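DnaJ homolog subfamily C member 27-A (PDB 6JMG) binds GTP as a Rab-family small GTPase that also carries a J domain, and is possibly involved in regulating the MEK/ERK pathway. Local coordinates at residues 16-27 with 85-96; 234-245 with 257-265. All coordinates share one frame; numbering follows the deposited sequence.

Contact 1 (16-27 with 85-96); sequences RIKVISMGNAEV and FYKDTQGVILVY. With GTP (guanosine-5'-triphosphate), chain C.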
loop_
_atom_site.group_PDB
_atom_site.type_symbol
_atom_site.label_atom_id
_atom_site.label_comp_id
_atom_site.label_asym_id
_atom_site.label_seq_id
_atom_site.Cartn_x
_atom_site.Cartn_y
_atom_site.Cartn_z
ATOM N N ARG A 16 -10.210 16.943 -0.593
ATOM C CA ARG A 16 -10.014 16.685 0.826
ATOM C C ARG A 16 -9.456 15.282 0.995
ATOM O O ARG A 16 -10.127 14.300 0.663
ATOM C CB ARG A 16 -11.322 16.868 1.599
ATOM C CG ARG A 16 -12.100 18.101 1.112
ATOM C CD ARG A 16 -13.512 18.225 1.681
ATOM N NE ARG A 16 -13.582 19.233 2.733
ATOM C CZ ARG A 16 -13.689 20.540 2.507
ATOM N NH1 ARG A 16 -13.730 21.003 1.263
ATOM N NH2 ARG A 16 -13.744 21.388 3.528
ATOM N N ILE A 17 -8.238 15.186 1.535
ATOM C CA ILE A 17 -7.532 13.915 1.661
ATOM C C ILE A 17 -7.061 13.765 3.097
ATOM O O ILE A 17 -7.037 14.720 3.876
ATOM C CB ILE A 17 -6.331 13.789 0.694
ATOM C CG1 ILE A 17 -5.175 14.696 1.137
ATOM C CG2 ILE A 17 -6.722 14.158 -0.726
ATOM C CD1 ILE A 17 -3.921 14.544 0.279
ATOM N N LYS A 18 -6.684 12.534 3.424
ATOM C CA LYS A 18 -6.240 12.104 4.740
ATOM C C LYS A 18 -4.858 11.456 4.615
ATOM O O LYS A 18 -4.656 10.571 3.779
ATOM C CB LYS A 18 -7.249 11.119 5.334
ATOM C CG LYS A 18 -6.749 10.394 6.574
ATOM C CD LYS A 18 -7.737 9.321 7.049
ATOM C CE LYS A 18 -7.461 8.926 8.483
ATOM N NZ LYS A 18 -7.349 7.463 8.579
ATOM N N VAL A 19 -3.907 11.913 5.427
ATOM C CA VAL A 19 -2.519 11.458 5.408
ATOM C C VAL A 19 -2.156 10.994 6.813
ATOM O O VAL A 19 -2.491 11.664 7.802
ATOM C CB VAL A 19 -1.562 12.577 4.942
ATOM C CG1 VAL A 19 -0.138 12.157 5.132
ATOM C CG2 VAL A 19 -1.839 12.982 3.480
ATOM N N ILE A 20 -1.524 9.838 6.927
ATOM C CA ILE A 20 -1.027 9.392 8.217
ATOM C C ILE A 20 0.468 9.129 8.124
ATOM O O ILE A 20 1.032 8.954 7.038
ATOM C CB ILE A 20 -1.762 8.143 8.712
ATOM C CG1 ILE A 20 -1.436 6.961 7.824
ATOM C CG2 ILE A 20 -3.273 8.386 8.747
ATOM C CD1 ILE A 20 -1.949 5.669 8.423
ATOM N N SER A 21 1.105 9.077 9.289
ATOM C CA SER A 21 2.521 8.744 9.413
ATOM C C SER A 21 2.690 7.455 10.204
ATOM O O SER A 21 2.030 7.252 11.227
ATOM C CB SER A 21 3.268 9.865 10.130
ATOM O OG SER A 21 2.797 9.951 11.474
ATOM N N MET A 22 3.610 6.606 9.769
ATOM C CA MET A 22 3.869 5.364 10.476
ATOM C C MET A 22 5.379 5.155 10.551
ATOM O O MET A 22 6.129 5.575 9.661
ATOM C CB MET A 22 3.195 4.142 9.802
ATOM C CG MET A 22 1.683 4.220 9.628
ATOM S SD MET A 22 0.879 2.823 8.783
ATOM C CE MET A 22 2.167 1.614 8.830
ATOM N N GLY A 23 5.809 4.501 11.618
ATOM C CA GLY A 23 7.202 4.155 11.827
ATOM C C GLY A 23 7.564 4.262 13.300
ATOM O O GLY A 23 6.862 4.880 14.107
ATOM N N ASN A 24 8.698 3.661 13.652
ATOM C CA ASN A 24 9.094 3.524 15.047
ATOM C C ASN A 24 9.280 4.888 15.716
ATOM O O ASN A 24 9.339 5.940 15.071
ATOM C CB ASN A 24 10.370 2.690 15.141
ATOM C CG ASN A 24 10.113 1.191 14.934
ATOM O OD1 ASN A 24 9.005 0.777 14.599
ATOM N ND2 ASN A 24 11.141 0.378 15.145
ATOM N N ALA A 25 9.345 4.861 17.043
ATOM C CA ALA A 25 9.575 6.088 17.793
ATOM C C ALA A 25 10.951 6.675 17.481
ATOM O O ALA A 25 11.905 5.949 17.176
ATOM C CB ALA A 25 9.452 5.830 19.291
ATOM N N GLU A 26 11.042 8.012 17.558
ATOM C CA GLU A 26 12.275 8.794 17.403
ATOM C C GLU A 26 12.786 8.802 15.976
ATOM O O GLU A 26 13.881 9.296 15.706
ATOM C CB GLU A 26 13.394 8.296 18.320
ATOM C CG GLU A 26 13.201 8.656 19.769
ATOM C CD GLU A 26 14.520 8.849 20.481
ATOM O OE1 GLU A 26 15.377 9.613 19.958
ATOM O OE2 GLU A 26 14.694 8.227 21.554
ATOM N N VAL A 27 12.009 8.260 15.050
ATOM C CA VAL A 27 12.440 8.127 13.674
ATOM C C VAL A 27 12.345 9.437 12.893
ATOM O O VAL A 27 13.089 9.620 11.926
ATOM C CB VAL A 27 11.597 6.965 13.112
ATOM C CG1 VAL A 27 11.405 7.065 11.665
ATOM C CG2 VAL A 27 12.252 5.645 13.456
ATOM N N PHE A 85 -7.247 5.000 13.287
ATOM C CA PHE A 85 -7.021 6.016 12.271
ATOM C C PHE A 85 -6.449 5.481 10.967
ATOM O O PHE A 85 -6.114 6.280 10.086
ATOM C CB PHE A 85 -6.150 7.130 12.842
ATOM C CG PHE A 85 -6.727 7.751 14.069
ATOM C CD1 PHE A 85 -7.750 8.690 13.972
ATOM C CD2 PHE A 85 -6.280 7.372 15.325
ATOM C CE1 PHE A 85 -8.280 9.260 15.107
ATOM C CE2 PHE A 85 -6.811 7.932 16.461
ATOM C CZ PHE A 85 -7.815 8.859 16.365
ATOM N N TYR A 86 -6.428 4.166 10.767
ATOM C CA TYR A 86 -5.924 3.654 9.498
ATOM C C TYR A 86 -6.980 3.717 8.392
ATOM O O TYR A 86 -6.628 3.816 7.209
ATOM C CB TYR A 86 -5.428 2.214 9.654
ATOM C CG TYR A 86 -4.149 2.011 10.443
ATOM C CD1 TYR A 86 -2.927 2.517 9.997
ATOM C CD2 TYR A 86 -4.151 1.258 11.610
ATOM C CE1 TYR A 86 -1.745 2.300 10.712
ATOM C CE2 TYR A 86 -2.978 1.037 12.331
ATOM C CZ TYR A 86 -1.784 1.557 11.880
ATOM O OH TYR A 86 -0.632 1.331 12.604
ATOM N N LYS A 87 -8.264 3.650 8.734
ATOM C CA LYS A 87 -9.286 3.558 7.700
ATOM C C LYS A 87 -9.387 4.842 6.875
ATOM O O LYS A 87 -9.144 5.949 7.358
ATOM C CB LYS A 87 -10.650 3.220 8.303
ATOM C CG LYS A 87 -10.889 3.734 9.714
ATOM C CD LYS A 87 -12.256 3.272 10.255
ATOM C CE LYS A 87 -12.622 3.980 11.559
ATOM N NZ LYS A 87 -12.256 3.140 12.734
ATOM N N ASP A 88 -9.792 4.676 5.619
ATOM C CA ASP A 88 -10.039 5.779 4.691
ATOM C C ASP A 88 -8.803 6.661 4.537
ATOM O O ASP A 88 -8.867 7.885 4.576
ATOM C CB ASP A 88 -11.262 6.590 5.137
ATOM C CG ASP A 88 -11.533 7.784 4.243
ATOM O OD1 ASP A 88 -11.666 7.597 3.009
ATOM O OD2 ASP A 88 -11.582 8.915 4.779
ATOM N N THR A 89 -7.664 6.023 4.328
ATOM C CA THR A 89 -6.408 6.736 4.152
ATOM C C THR A 89 -6.019 6.816 2.685
ATOM O O THR A 89 -6.082 5.818 1.963
ATOM C CB THR A 89 -5.314 6.040 4.943
ATOM O OG1 THR A 89 -5.670 6.074 6.326
ATOM C CG2 THR A 89 -3.974 6.725 4.722
ATOM N N GLN A 90 -5.588 8.003 2.255
ATOM C CA GLN A 90 -5.139 8.203 0.881
ATOM C C GLN A 90 -3.624 8.216 0.731
ATOM O O GLN A 90 -3.113 7.770 -0.303
ATOM C CB GLN A 90 -5.656 9.530 0.333
ATOM C CG GLN A 90 -7.139 9.593 -0.007
ATOM C CD GLN A 90 -8.019 9.606 1.212
ATOM O OE1 GLN A 90 -8.109 10.612 1.913
ATOM N NE2 GLN A 90 -8.682 8.487 1.475
ATOM N N GLY A 91 -2.898 8.688 1.737
ATOM C CA GLY A 91 -1.449 8.709 1.687
ATOM C C GLY A 91 -0.860 8.311 3.033
ATOM O O GLY A 91 -1.433 8.609 4.080
ATOM N N VAL A 92 0.300 7.655 2.972
ATOM C CA VAL A 92 1.041 7.216 4.156
ATOM C C VAL A 92 2.484 7.692 4.056
ATOM O O VAL A 92 3.151 7.465 3.038
ATOM C CB VAL A 92 1.032 5.687 4.298
ATOM C CG1 VAL A 92 2.061 5.262 5.350
ATOM C CG2 VAL A 92 -0.359 5.185 4.627
ATOM N N ILE A 93 2.974 8.322 5.118
ATOM C CA ILE A 93 4.379 8.685 5.245
ATOM C C ILE A 93 5.009 7.638 6.155
ATOM O O ILE A 93 4.793 7.635 7.373
ATOM C CB ILE A 93 4.541 10.117 5.768
ATOM C CG1 ILE A 93 3.911 11.086 4.772
ATOM C CG2 ILE A 93 5.985 10.501 5.874
ATOM C CD1 ILE A 93 3.791 12.509 5.268
ATOM N N LEU A 94 5.769 6.727 5.556
ATOM C CA LEU A 94 6.375 5.607 6.266
ATOM C C LEU A 94 7.864 5.879 6.437
ATOM O O LEU A 94 8.600 5.949 5.448
ATOM C CB LEU A 94 6.140 4.300 5.506
ATOM C CG LEU A 94 6.451 3.015 6.287
ATOM C CD1 LEU A 94 5.487 2.858 7.432
ATOM C CD2 LEU A 94 6.372 1.807 5.402
ATOM N N VAL A 95 8.314 5.999 7.685
ATOM C CA VAL A 95 9.616 6.587 7.973
ATOM C C VAL A 95 10.452 5.604 8.775
ATOM O O VAL A 95 9.933 4.906 9.651
ATOM C CB VAL A 95 9.498 7.928 8.738
ATOM C CG1 VAL A 95 10.859 8.654 8.752
ATOM C CG2 VAL A 95 8.399 8.837 8.141
ATOM N N TYR A 96 11.753 5.560 8.463
ATOM C CA TYR A 96 12.751 4.927 9.316
ATOM C C TYR A 96 14.012 5.779 9.357
ATOM O O TYR A 96 14.146 6.785 8.646
ATOM C CB TYR A 96 13.110 3.519 8.855
ATOM C CG TYR A 96 13.756 3.429 7.507
ATOM C CD1 TYR A 96 13.003 3.533 6.337
ATOM C CD2 TYR A 96 15.117 3.179 7.392
ATOM C CE1 TYR A 96 13.606 3.416 5.079
ATOM C CE2 TYR A 96 15.727 3.057 6.154
ATOM C CZ TYR A 96 14.978 3.177 5.000
ATOM O OH TYR A 96 15.606 3.060 3.770
HETATM P PG GTP C . 7.415 9.643 17.919
HETATM O O1G GTP C . 6.345 10.696 17.726
HETATM O O2G GTP C . 7.033 8.330 17.283
HETATM O O3G GTP C . 7.644 9.431 19.405
HETATM O O3B GTP C . 8.809 10.032 17.195
HETATM P PB GTP C . 8.893 10.782 15.773
HETATM O O1B GTP C . 8.941 9.794 14.638
HETATM O O2B GTP C . 7.781 11.770 15.514
HETATM O O3A GTP C . 10.339 11.486 15.839
HETATM P PA GTP C . 10.523 13.078 15.912
HETATM O O1A GTP C . 10.009 13.779 14.679
HETATM O O2A GTP C . 9.874 13.653 17.137
HETATM O "O5'" GTP C . 12.111 13.131 16.042
HETATM C "C5'" GTP C . 12.753 12.392 17.053
HETATM C "C4'" GTP C . 14.088 13.069 17.336
HETATM O "O4'" GTP C . 14.889 12.934 16.194
HETATM C "C3'" GTP C . 13.996 14.553 17.590
HETATM O "O3'" GTP C . 14.998 14.798 18.528
HETATM C "C2'" GTP C . 14.411 15.231 16.306
HETATM O "O2'" GTP C . 15.155 16.416 16.477
HETATM C "C1'" GTP C . 15.330 14.203 15.722
HETATM N N9 GTP C . 15.287 14.211 14.260
HETATM C C8 GTP C . 14.176 14.088 13.462
HETATM N N7 GTP C . 14.585 14.097 12.165
HETATM C C5 GTP C . 15.932 14.223 12.135
HETATM C C6 GTP C . 16.842 14.281 11.092
HETATM O O6 GTP C . 16.467 14.232 9.923
HETATM N N1 GTP C . 18.189 14.380 11.371
HETATM C C2 GTP C . 18.632 14.435 12.670
HETATM N N2 GTP C . 19.933 14.548 12.899
HETATM N N3 GTP C . 17.723 14.379 13.713
HETATM C C4 GTP C . 16.394 14.281 13.446
#
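Ile20 and Met22 on one strand exchange backbone bonds with Gly91, Ile93 and Val95 on the other. Ile20 N donates to Gly91 O and Ile93 N to Ile20 O, the latter 2.8 Å long and nearly straight; Met22 N to Ile93 O and Val95 N to Met22 O continue the alternation. The strand axes run 17° from parallel and 4.6 Å apart. At the entry to the pairing, Lys18 O accepts from both Gln90 N and Gly91 N. The Gln90 side chain is bent by the rotation about CB-CG (chi2 72°), which swings the amide back, and Gln90 OE1 accepts a bent hydrogen bond from Lys18 N at 2.8 Å, the donor tilted from the carbonyl plane.

Apolar contacts differ between the two faces. Ile20 lies alongside Val92, pointing the same way, Ile20 CG1 and Val92 CG2 3.8 Å apart, while Ile20 CD1 meets Tyr86 CD1. Met22 SD comes to the edge of the Tyr86 ring, 4.6 Å from the centroid and 77° off the normal, a Met-aromatic contact; Tyr86 OH is bonded to Glu113. On the other face Val19 CG1 touches Ile93 CD1. From the loop after the first strand, Val27 CG1 packs on Val95 CG1 of the second at 3.4 Å.

Gly23 has no room for a side chain: a CB would clash with Val95 O. Farther on, Glu26 N donates to GTP O3B at 3.0 Å. Paired central parallel strands, the first running into a phosphate-binding P-loop, are characteristic of the P-loop NTPase fold, here with the Ras-type strand order 2-3-1-4-5-6.

Contact 2 (234-245 with 257-265); sequences NKAYRKLAVLLH and AFKAVVNAR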
loop_
_atom_site.group_PDB
_atom_site.type_symbol
_atom_site.label_atom_id
_atom_site.label_comp_id
_atom_site.label_asym_id
_atom_site.label_seq_id
_atom_site.Cartn_x
_atom_site.Cartn_y
_atom_site.Cartn_z
ATOM N N ASN A 234 -13.266 -20.281 -3.173
ATOM C CA ASN A 234 -13.173 -18.843 -2.937
ATOM C C ASN A 234 -11.730 -18.390 -2.912
ATOM O O ASN A 234 -11.383 -17.380 -3.523
ATOM C CB ASN A 234 -13.867 -18.455 -1.640
ATOM C CG ASN A 234 -15.342 -18.265 -1.829
ATOM O OD1 ASN A 234 -15.828 -18.144 -2.966
ATOM N ND2 ASN A 234 -16.075 -18.267 -0.729
ATOM N N LYS A 235 -10.865 -19.129 -2.212
ATOM C CA LYS A 235 -9.514 -18.618 -2.040
ATOM C C LYS A 235 -8.654 -18.867 -3.263
ATOM O O LYS A 235 -7.791 -18.043 -3.584
ATOM C CB LYS A 235 -8.856 -19.224 -0.795
ATOM C CG LYS A 235 -9.569 -18.938 0.544
ATOM C CD LYS A 235 -9.794 -17.435 0.918
ATOM C CE LYS A 235 -8.825 -16.407 0.303
ATOM N NZ LYS A 235 -9.063 -15.018 0.810
ATOM N N ALA A 236 -8.937 -19.927 -4.014
ATOM C CA ALA A 236 -8.334 -20.062 -5.332
ATOM C C ALA A 236 -8.767 -18.917 -6.238
ATOM O O ALA A 236 -7.937 -18.313 -6.933
ATOM C CB ALA A 236 -8.706 -21.416 -5.944
ATOM N N TYR A 237 -10.058 -18.576 -6.211
ATOM C CA TYR A 237 -10.554 -17.550 -7.112
ATOM C C TYR A 237 -9.897 -16.206 -6.837
ATOM O O TYR A 237 -9.531 -15.492 -7.780
ATOM C CB TYR A 237 -12.087 -17.415 -7.029
ATOM C CG TYR A 237 -12.550 -16.074 -7.582
ATOM C CD1 TYR A 237 -12.754 -15.897 -8.948
ATOM C CD2 TYR A 237 -12.719 -14.969 -6.748
ATOM C CE1 TYR A 237 -13.127 -14.661 -9.470
ATOM C CE2 TYR A 237 -13.089 -13.734 -7.262
ATOM C CZ TYR A 237 -13.296 -13.586 -8.619
ATOM O OH TYR A 237 -13.671 -12.361 -9.122
ATOM N N ARG A 238 -9.757 -15.820 -5.563
ATOM C CA ARG A 238 -9.289 -14.459 -5.319
ATOM C C ARG A 238 -7.830 -14.289 -5.726
ATOM O O ARG A 238 -7.427 -13.183 -6.106
ATOM C CB ARG A 238 -9.476 -14.058 -3.855
ATOM C CG ARG A 238 -10.692 -14.655 -3.206
ATOM C CD ARG A 238 -11.197 -13.911 -1.984
ATOM N NE ARG A 238 -12.539 -14.397 -1.667
ATOM C CZ ARG A 238 -12.897 -14.986 -0.533
ATOM N NH1 ARG A 238 -12.009 -15.156 0.427
ATOM N NH2 ARG A 238 -14.147 -15.405 -0.368
ATOM N N LYS A 239 -7.039 -15.364 -5.742
ATOM C CA LYS A 239 -5.653 -15.137 -6.129
ATOM C C LYS A 239 -5.520 -14.984 -7.633
ATOM O O LYS A 239 -4.687 -14.198 -8.102
ATOM C CB LYS A 239 -4.758 -16.276 -5.632
ATOM C CG LYS A 239 -4.435 -16.196 -4.152
ATOM C CD LYS A 239 -3.873 -17.494 -3.607
ATOM C CE LYS A 239 -4.378 -18.703 -4.370
ATOM N NZ LYS A 239 -4.125 -19.974 -3.624
ATOM N N LEU A 240 -6.407 -15.634 -8.384
ATOM C CA LEU A 240 -6.487 -15.404 -9.818
ATOM C C LEU A 240 -7.114 -14.046 -10.133
ATOM O O LEU A 240 -6.672 -13.353 -11.055
ATOM C CB LEU A 240 -7.289 -16.532 -10.464
ATOM C CG LEU A 240 -6.529 -17.845 -10.626
ATOM C CD1 LEU A 240 -7.448 -18.995 -11.046
ATOM C CD2 LEU A 240 -5.396 -17.659 -11.622
ATOM N N ALA A 241 -8.131 -13.639 -9.374
ATOM C CA ALA A 241 -8.750 -12.341 -9.614
ATOM C C ALA A 241 -7.760 -11.197 -9.444
ATOM O O ALA A 241 -7.764 -10.247 -10.242
ATOM C CB ALA A 241 -9.955 -12.142 -8.700
ATOM N N VAL A 242 -6.948 -11.225 -8.385
ATOM C CA VAL A 242 -5.960 -10.149 -8.246
ATOM C C VAL A 242 -4.905 -10.249 -9.338
ATOM O O VAL A 242 -4.335 -9.238 -9.760
ATOM C CB VAL A 242 -5.313 -10.128 -6.849
ATOM C CG1 VAL A 242 -6.371 -10.260 -5.775
ATOM C CG2 VAL A 242 -4.253 -11.197 -6.726
ATOM N N LEU A 243 -4.636 -11.462 -9.819
ATOM C CA LEU A 243 -3.605 -11.643 -10.825
ATOM C C LEU A 243 -4.079 -11.154 -12.189
ATOM O O LEU A 243 -3.325 -10.498 -12.914
ATOM C CB LEU A 243 -3.206 -13.125 -10.880
ATOM C CG LEU A 243 -2.011 -13.541 -11.742
ATOM C CD1 LEU A 243 -0.714 -12.899 -11.239
ATOM C CD2 LEU A 243 -1.891 -15.055 -11.750
ATOM N N LEU A 244 -5.346 -11.398 -12.526
ATOM C CA LEU A 244 -5.805 -11.298 -13.902
ATOM C C LEU A 244 -6.794 -10.177 -14.175
ATOM O O LEU A 244 -7.206 -10.013 -15.329
ATOM C CB LEU A 244 -6.458 -12.605 -14.321
ATOM C CG LEU A 244 -5.567 -13.816 -14.277
ATOM C CD1 LEU A 244 -6.407 -14.988 -14.658
ATOM C CD2 LEU A 244 -4.422 -13.629 -15.233
ATOM N N HIS A 245 -7.207 -9.425 -13.174
ATOM C CA HIS A 245 -8.254 -8.452 -13.412
ATOM C C HIS A 245 -7.761 -7.470 -14.500
ATOM O O HIS A 245 -6.613 -7.063 -14.452
ATOM C CB HIS A 245 -8.620 -7.705 -12.139
ATOM C CG HIS A 245 -9.846 -6.861 -12.286
ATOM N ND1 HIS A 245 -9.852 -5.687 -13.007
ATOM C CD2 HIS A 245 -11.114 -7.042 -11.845
ATOM C CE1 HIS A 245 -11.068 -5.172 -12.989
ATOM N NE2 HIS A 245 -11.847 -5.969 -12.283
ATOM N N ALA A 257 -9.677 -14.192 -19.716
ATOM C CA ALA A 257 -9.222 -15.065 -18.648
ATOM C C ALA A 257 -9.933 -14.747 -17.344
ATOM O O ALA A 257 -10.375 -15.657 -16.628
ATOM C CB ALA A 257 -7.717 -14.922 -18.479
ATOM N N PHE A 258 -10.067 -13.456 -17.023
ATOM C CA PHE A 258 -10.809 -13.082 -15.828
ATOM C C PHE A 258 -12.255 -13.563 -15.899
ATOM O O PHE A 258 -12.744 -14.229 -14.984
ATOM C CB PHE A 258 -10.771 -11.583 -15.636
ATOM C CG PHE A 258 -11.520 -11.135 -14.429
ATOM C CD1 PHE A 258 -11.090 -11.506 -13.158
ATOM C CD2 PHE A 258 -12.656 -10.370 -14.551
ATOM C CE1 PHE A 258 -11.760 -11.096 -12.050
ATOM C CE2 PHE A 258 -13.349 -9.963 -13.423
ATOM C CZ PHE A 258 -12.900 -10.324 -12.178
ATOM N N LYS A 259 -12.939 -13.276 -17.009
ATOM C CA LYS A 259 -14.303 -13.758 -17.189
ATOM C C LYS A 259 -14.382 -15.276 -17.028
ATOM O O LYS A 259 -15.349 -15.801 -16.453
ATOM C CB LYS A 259 -14.820 -13.327 -18.566
ATOM C CG LYS A 259 -16.250 -13.771 -18.867
ATOM C CD LYS A 259 -16.700 -13.378 -20.279
ATOM C CE LYS A 259 -16.133 -12.013 -20.703
ATOM N NZ LYS A 259 -17.002 -11.270 -21.684
ATOM N N ALA A 260 -13.369 -16.000 -17.510
ATOM C CA ALA A 260 -13.413 -17.454 -17.421
ATOM C C ALA A 260 -13.276 -17.905 -15.979
ATOM O O ALA A 260 -13.969 -18.830 -15.533
ATOM C CB ALA A 260 -12.315 -18.069 -18.286
ATOM N N VAL A 261 -12.392 -17.245 -15.238
ATOM C CA VAL A 261 -12.211 -17.547 -13.826
ATOM C C VAL A 261 -13.494 -17.241 -13.047
ATOM O O VAL A 261 -13.944 -18.039 -12.208
ATOM C CB VAL A 261 -10.986 -16.771 -13.305
ATOM C CG1 VAL A 261 -11.079 -16.518 -11.823
ATOM C CG2 VAL A 261 -9.728 -17.547 -13.640
ATOM N N VAL A 262 -14.101 -16.087 -13.313
ATOM C CA VAL A 262 -15.373 -15.758 -12.681
ATOM C C VAL A 262 -16.399 -16.855 -12.936
ATOM O O VAL A 262 -17.029 -17.367 -12.009
ATOM C CB VAL A 262 -15.868 -14.399 -13.190
ATOM C CG1 VAL A 262 -17.330 -14.194 -12.810
ATOM C CG2 VAL A 262 -14.947 -13.317 -12.660
ATOM N N ASN A 263 -16.523 -17.284 -14.187
ATOM C CA ASN A 263 -17.568 -18.242 -14.517
ATOM C C ASN A 263 -17.273 -19.612 -13.951
ATOM O O ASN A 263 -18.208 -20.344 -13.611
ATOM C CB ASN A 263 -17.759 -18.333 -16.023
ATOM C CG ASN A 263 -18.490 -17.151 -16.565
ATOM O OD1 ASN A 263 -19.139 -16.410 -15.812
ATOM N ND2 ASN A 263 -18.393 -16.943 -17.873
ATOM N N ALA A 264 -15.996 -19.983 -13.880
ATOM C CA ALA A 264 -15.625 -21.253 -13.278
ATOM C C ALA A 264 -16.017 -21.277 -11.814
ATOM O O ALA A 264 -16.611 -22.247 -11.333
ATOM C CB ALA A 264 -14.119 -21.496 -13.435
ATOM N N ARG A 265 -15.667 -20.221 -11.081
ATOM C CA ARG A 265 -16.027 -20.153 -9.670
ATOM C C ARG A 265 -17.509 -20.410 -9.467
ATOM O O ARG A 265 -17.901 -21.179 -8.583
ATOM C CB ARG A 265 -15.652 -18.798 -9.081
ATOM C CG ARG A 265 -16.324 -18.515 -7.769
ATOM C CD ARG A 265 -15.694 -17.319 -7.042
ATOM N NE ARG A 265 -16.400 -17.018 -5.793
ATOM C CZ ARG A 265 -17.620 -16.477 -5.714
ATOM N NH1 ARG A 265 -18.311 -16.162 -6.815
ATOM N NH2 ARG A 265 -18.150 -16.257 -4.520
#
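Two antiparallel helices of the J domain, 230-244 and 254-278, pack here, their local axes 9.7 Å apart with N-to-C directions at 164°. Tyr237 is a knob in a hole made by Phe258, Val261, Val262 and Arg265. With CG anti to the backbone N (chi1 161°), its ring reaches across to the second helix: Tyr237 CD1 meets Val261 CG1 at 3.4 Å, Val262 CG2 lies at the ring edge, and the methylene Arg265 CD sits over one face, 3.9 Å from the centroid, as a CH-pi contact.

Arg265 extends past that face to Asn234. Arg265 NE donates to Asn234 OD1 at 3.1 Å, nearly along the C=O axis, and NH2 adds a weak second bond to the same oxygen.

The edge of His245 points at one face of the Phe258 ring, His245 CD2 lying 3.8 Å from Phe258 CZ; Val262 CG2 lies over the other face, and Ala241 CB abuts the edge. His245 ND1 is hydrogen-bonded to Asp247 N, within the HPD motif of J domains. Leu240 CD1 touches Val261 CG2, and Leu244 CD1 meets Ala257 CB at 4.0 Å.

Replacing Tyr237 with an alanine would probably open a gap between the helices beside Val261 and Phe258 and leave the Arg265 methylene without a ring face to lie over. The chemistry is mainly apolar and aromatic, with one amide-guanidinium pair.

From the N terminus, contact 1 comes first: strand 15-22 leads into the nucleotide loop, and the chain passes through helix 29-38 and strands 51-60 and 63-72 before 85-96 returns beside it, closing a loop of 57 intervening residues. The pairing joins neighbouring inner strands of the six-stranded sheet. After the rest of the GTPase domain and helix 203-213, contact 2 closes a much shorter loop, just 11 residues separating 234-245 from 257-265, and ties two helices of the J domain. The contacts are in series, neither nested nor crossed. Their centres are 32 Å apart and their nearest atoms about 18 Å, so the two do not touch.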